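Local structure of esterase family protein (Staphylococcus aureus, 7L0A) at residues 16-27 with 101-110. The protein is a serine esterase of the alpha/beta-hydrolase class that probably hydrolyses S-formylglutathione to formate and glutathione. Residues are numbered along the deposited sequence; the frame is centred on the assembly and turned at random.
Sequences YHSPTIGMHQNL and DYILEVYDYV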
loop_
_atom_site.group_PDB
_atom_site.type_symbol
_atom_site.label_atom_id
_atom_site.label_comp_id
_atom_site.label_asym_id
_atom_site.label_seq_id
_atom_site.Cartn_x
_atom_site.Cartn_y
_atom_site.Cartn_z
ATOM N N TYR B 16 -2.045 7.747 -4.789
ATOM C CA TYR B 16 -3.251 7.420 -5.544
ATOM C C TYR B 16 -3.949 8.711 -5.945
ATOM O O TYR B 16 -3.718 9.761 -5.359
ATOM C CB TYR B 16 -4.212 6.496 -4.753
ATOM C CG TYR B 16 -5.021 7.156 -3.672
ATOM C CD1 TYR B 16 -4.427 7.692 -2.515
ATOM C CD2 TYR B 16 -6.377 7.315 -3.835
ATOM C CE1 TYR B 16 -5.212 8.333 -1.541
ATOM C CE2 TYR B 16 -7.144 7.960 -2.888
ATOM C CZ TYR B 16 -6.565 8.471 -1.754
ATOM O OH TYR B 16 -7.326 9.118 -0.802
ATOM N N HIS B 17 -4.782 8.623 -6.977
ATOM C CA HIS B 17 -5.664 9.736 -7.321
ATOM C C HIS B 17 -6.921 9.705 -6.450
ATOM O O HIS B 17 -7.652 8.718 -6.428
ATOM C CB HIS B 17 -6.056 9.675 -8.796
ATOM C CG HIS B 17 -6.898 10.832 -9.212
ATOM N ND1 HIS B 17 -8.272 10.821 -9.120
ATOM C CD2 HIS B 17 -6.555 12.046 -9.686
ATOM C CE1 HIS B 17 -8.741 11.980 -9.550
ATOM N NE2 HIS B 17 -7.718 12.744 -9.889
ATOM N N SER B 18 -7.144 10.774 -5.697
ATOM C CA SER B 18 -8.290 10.892 -4.812
ATOM C C SER B 18 -9.491 11.451 -5.561
ATOM O O SER B 18 -9.415 12.578 -6.060
ATOM C CB SER B 18 -7.953 11.820 -3.664
ATOM O OG SER B 18 -9.093 12.184 -2.932
ATOM N N PRO B 19 -10.583 10.677 -5.699
ATOM C CA PRO B 19 -11.821 11.229 -6.298
ATOM C C PRO B 19 -12.359 12.422 -5.541
ATOM O O PRO B 19 -12.900 13.357 -6.159
ATOM C CB PRO B 19 -12.791 10.049 -6.243
ATOM C CG PRO B 19 -11.967 8.826 -6.007
ATOM C CD PRO B 19 -10.686 9.254 -5.317
ATOM N N THR B 20 -12.189 12.440 -4.216
ATOM C CA THR B 20 -12.761 13.510 -3.407
ATOM C C THR B 20 -12.013 14.813 -3.596
ATOM O O THR B 20 -12.627 15.851 -3.845
ATOM C CB THR B 20 -12.758 13.092 -1.946
ATOM O OG1 THR B 20 -13.547 11.916 -1.790
ATOM C CG2 THR B 20 -13.314 14.208 -1.068
ATOM N N ILE B 21 -10.680 14.774 -3.504
ATOM C CA ILE B 21 -9.873 15.981 -3.664
ATOM C C ILE B 21 -9.704 16.318 -5.127
ATOM O O ILE B 21 -9.593 17.492 -5.485
ATOM C CB ILE B 21 -8.508 15.790 -2.962
ATOM C CG1 ILE B 21 -8.739 15.556 -1.462
ATOM C CG2 ILE B 21 -7.606 17.022 -3.192
ATOM C CD1 ILE B 21 -9.324 16.744 -0.710
ATOM N N GLY B 22 -9.695 15.314 -5.992
ATOM C CA GLY B 22 -9.474 15.525 -7.394
ATOM C C GLY B 22 -8.035 15.647 -7.801
ATOM O O GLY B 22 -7.759 16.129 -8.903
ATOM N N MET B 23 -7.105 15.211 -6.954
ATOM C CA MET B 23 -5.696 15.194 -7.314
ATOM C C MET B 23 -5.028 14.051 -6.572
ATOM O O MET B 23 -5.660 13.347 -5.773
ATOM C CB MET B 23 -4.992 16.514 -7.009
ATOM C CG MET B 23 -5.174 17.017 -5.625
ATOM S SD MET B 23 -4.434 18.666 -5.462
ATOM C CE MET B 23 -2.710 18.190 -5.527
ATOM N N HIS B 24 -3.745 13.854 -6.850
ATOM C CA HIS B 24 -3.022 12.772 -6.211
ATOM C C HIS B 24 -2.725 13.097 -4.755
ATOM O O HIS B 24 -2.508 14.260 -4.377
ATOM C CB HIS B 24 -1.741 12.517 -6.967
ATOM C CG HIS B 24 -1.956 12.074 -8.377
ATOM N ND1 HIS B 24 -1.795 12.925 -9.443
ATOM C CD2 HIS B 24 -2.347 10.883 -8.891
ATOM C CE1 HIS B 24 -2.030 12.270 -10.556
ATOM N NE2 HIS B 24 -2.396 11.033 -10.254
ATOM N N GLN B 25 -2.738 12.037 -3.939
ATOM C CA GLN B 25 -2.489 12.109 -2.515
ATOM C C GLN B 25 -1.608 10.943 -2.116
ATOM O O GLN B 25 -1.716 9.853 -2.690
ATOM C CB GLN B 25 -3.763 12.056 -1.681
ATOM C CG GLN B 25 -4.651 13.269 -1.826
ATOM C CD GLN B 25 -4.008 14.529 -1.307
ATOM O OE1 GLN B 25 -3.647 14.630 -0.141
ATOM N NE2 GLN B 25 -3.866 15.522 -2.180
ATOM N N ASN B 26 -0.751 11.183 -1.136
ATOM C CA ASN B 26 0.091 10.131 -0.571
ATOM C C ASN B 26 -0.454 9.661 0.769
ATOM O O ASN B 26 -0.954 10.462 1.571
ATOM C CB ASN B 26 1.535 10.608 -0.383
ATOM C CG ASN B 26 2.240 10.830 -1.677
ATOM O OD1 ASN B 26 2.199 9.987 -2.548
ATOM N ND2 ASN B 26 2.916 11.955 -1.813
ATOM N N LEU B 27 -0.319 8.357 1.011
ATOM C CA LEU B 27 -0.687 7.724 2.257
ATOM C C LEU B 27 0.503 6.898 2.742
ATOM O O LEU B 27 1.208 6.273 1.951
ATOM C CB LEU B 27 -1.871 6.741 2.156
ATOM C CG LEU B 27 -3.127 7.100 1.435
ATOM C CD1 LEU B 27 -4.034 5.855 1.377
ATOM C CD2 LEU B 27 -3.868 8.242 2.159
ATOM N N ASP B 101 -14.697 14.878 4.009
ATOM C CA ASP B 101 -15.020 13.857 3.026
ATOM C C ASP B 101 -13.781 13.056 2.660
ATOM O O ASP B 101 -13.863 11.845 2.409
ATOM C CB ASP B 101 -15.616 14.516 1.801
ATOM C CG ASP B 101 -16.704 15.528 2.183
ATOM O OD1 ASP B 101 -17.830 15.058 2.485
ATOM O OD2 ASP B 101 -16.418 16.759 2.241
ATOM N N TYR B 102 -12.643 13.737 2.586
ATOM C CA TYR B 102 -11.397 13.092 2.191
ATOM C C TYR B 102 -10.945 12.064 3.220
ATOM O O TYR B 102 -10.550 10.946 2.856
ATOM C CB TYR B 102 -10.323 14.156 1.968
ATOM C CG TYR B 102 -8.920 13.639 1.853
ATOM C CD1 TYR B 102 -8.552 12.742 0.854
ATOM C CD2 TYR B 102 -7.960 14.003 2.795
ATOM C CE1 TYR B 102 -7.244 12.272 0.774
ATOM C CE2 TYR B 102 -6.663 13.518 2.727
ATOM C CZ TYR B 102 -6.332 12.661 1.717
ATOM O OH TYR B 102 -5.023 12.179 1.639
ATOM N N ILE B 103 -10.966 12.421 4.509
ATOM C CA ILE B 103 -10.557 11.451 5.510
ATOM C C ILE B 103 -11.492 10.237 5.489
ATOM O O ILE B 103 -11.042 9.091 5.642
ATOM C CB ILE B 103 -10.478 12.089 6.910
ATOM C CG1 ILE B 103 -9.386 13.155 6.969
ATOM C CG2 ILE B 103 -10.128 11.016 7.961
ATOM C CD1 ILE B 103 -8.023 12.667 6.570
ATOM N N LEU B 104 -12.780 10.447 5.223
ATOM C CA LEU B 104 -13.700 9.313 5.151
ATOM C C LEU B 104 -13.437 8.477 3.902
ATOM O O LEU B 104 -13.612 7.256 3.926
ATOM C CB LEU B 104 -15.142 9.799 5.221
ATOM C CG LEU B 104 -15.494 10.356 6.597
ATOM C CD1 LEU B 104 -16.894 10.931 6.559
ATOM C CD2 LEU B 104 -15.409 9.320 7.697
ATOM N N GLU B 105 -13.005 9.109 2.810
ATOM C CA GLU B 105 -12.574 8.364 1.633
ATOM C C GLU B 105 -11.365 7.498 1.954
ATOM O O GLU B 105 -11.319 6.323 1.564
ATOM C CB GLU B 105 -12.252 9.331 0.497
ATOM C CG GLU B 105 -11.483 8.650 -0.653
ATOM C CD GLU B 105 -10.955 9.637 -1.665
ATOM O OE1 GLU B 105 -9.752 9.834 -1.706
ATOM O OE2 GLU B 105 -11.791 10.289 -2.370
ATOM N N VAL B 106 -10.363 8.065 2.640
ATOM C CA VAL B 106 -9.182 7.276 2.993
ATOM C C VAL B 106 -9.609 6.068 3.820
ATOM O O VAL B 106 -9.178 4.930 3.569
ATOM C CB VAL B 106 -8.138 8.127 3.739
ATOM C CG1 VAL B 106 -7.018 7.253 4.234
ATOM C CG2 VAL B 106 -7.593 9.216 2.831
ATOM N N TYR B 107 -10.466 6.305 4.816
ATOM C CA TYR B 107 -10.981 5.228 5.649
ATOM C C TYR B 107 -11.597 4.128 4.788
ATOM O O TYR B 107 -11.253 2.942 4.927
ATOM C CB TYR B 107 -12.013 5.774 6.653
ATOM C CG TYR B 107 -12.565 4.702 7.567
ATOM C CD1 TYR B 107 -13.547 3.809 7.127
ATOM C CD2 TYR B 107 -12.095 4.564 8.868
ATOM C CE1 TYR B 107 -14.002 2.782 7.971
ATOM C CE2 TYR B 107 -12.575 3.575 9.718
ATOM C CZ TYR B 107 -13.515 2.684 9.267
ATOM O OH TYR B 107 -13.972 1.674 10.097
ATOM N N ASP B 108 -12.495 4.509 3.882
ATOM C CA ASP B 108 -13.201 3.523 3.075
ATOM C C ASP B 108 -12.227 2.768 2.175
ATOM O O ASP B 108 -12.287 1.536 2.087
ATOM C CB ASP B 108 -14.291 4.208 2.256
ATOM C CG ASP B 108 -15.510 4.598 3.089
ATOM O OD1 ASP B 108 -15.618 4.184 4.269
ATOM O OD2 ASP B 108 -16.368 5.330 2.541
ATOM N N TYR B 109 -11.317 3.493 1.507
ATOM C CA TYR B 109 -10.391 2.887 0.553
ATOM C C TYR B 109 -9.482 1.861 1.236
ATOM O O TYR B 109 -9.343 0.719 0.776
ATOM C CB TYR B 109 -9.577 4.008 -0.111
ATOM C CG TYR B 109 -8.548 3.637 -1.149
ATOM C CD1 TYR B 109 -8.820 2.718 -2.165
ATOM C CD2 TYR B 109 -7.310 4.253 -1.143
ATOM C CE1 TYR B 109 -7.880 2.398 -3.112
ATOM C CE2 TYR B 109 -6.353 3.937 -2.087
ATOM C CZ TYR B 109 -6.663 3.018 -3.082
ATOM O OH TYR B 109 -5.702 2.723 -4.035
ATOM N N VAL B 110 -8.879 2.241 2.366
ATOM C CA VAL B 110 -7.920 1.310 2.967
ATOM C C VAL B 110 -8.632 0.120 3.583
ATOM O O VAL B 110 -8.063 -0.972 3.650
ATOM C CB VAL B 110 -7.009 2.005 3.994
ATOM C CG1 VAL B 110 -6.188 3.102 3.285
ATOM C CG2 VAL B 110 -7.745 2.542 5.211
#
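Glu105 pushes its carboxylate from the helix against the end of strand 9-17 and the turn that follows it, where four donors of segment 16-27 grip it. Tyr16 OH donates to the anti lone pair of Glu105 OE1, 2.7 Å away, and Ser18 OG to its syn lone pair, the side of the other oxygen, also at 2.7 Å from Glu105 OE1. Glu105 OE2 receives Thr20 N at 2.9 Å with a bent N-H approach (142°), and Thr20 OG1 in a very short bond of 2.5 Å. Gripped at both oxygens, the buried group is held in position and rotation, and this many donors probably favours its charged form. Glu105 reaches them because CG lies anti to the backbone N (chi1 166°) and the chain beyond stays extended. Ser18 OG has a second duty: it accepts from Ile21 N, 3.1 Å away, in an ST motif that shapes the turn.

Rings pack on either side of Glu105 along the helix. Tyr16 brings the carboxylate to its ring edge, in plane, and lays one face against Tyr109, whose CE2 sits 3.8 Å from Tyr16 CD2, the ring planes 31° apart. One helical turn before Glu105, Tyr102 meets Ile21, with CD1 of the tyrosine 3.6 Å from Ile21 CG1, and lies beside the bent chain of Gln25. The polar ends of both Tyr102 and Gln25 bond to Asn84, and Gln25 also to Asp86. Farther along, Leu27 sets CD2 against the methyls of Val106 and CD1 against Val110 CG1.

The contact thus fastens the hairpin of strands 9-17 and 24-32, at one margin of the alpha/beta-hydrolase sheet, to helix 99-113. Phe38 of the second subunit stacks on Tyr109, while the helix also packs on strands 49-53 and 79-83.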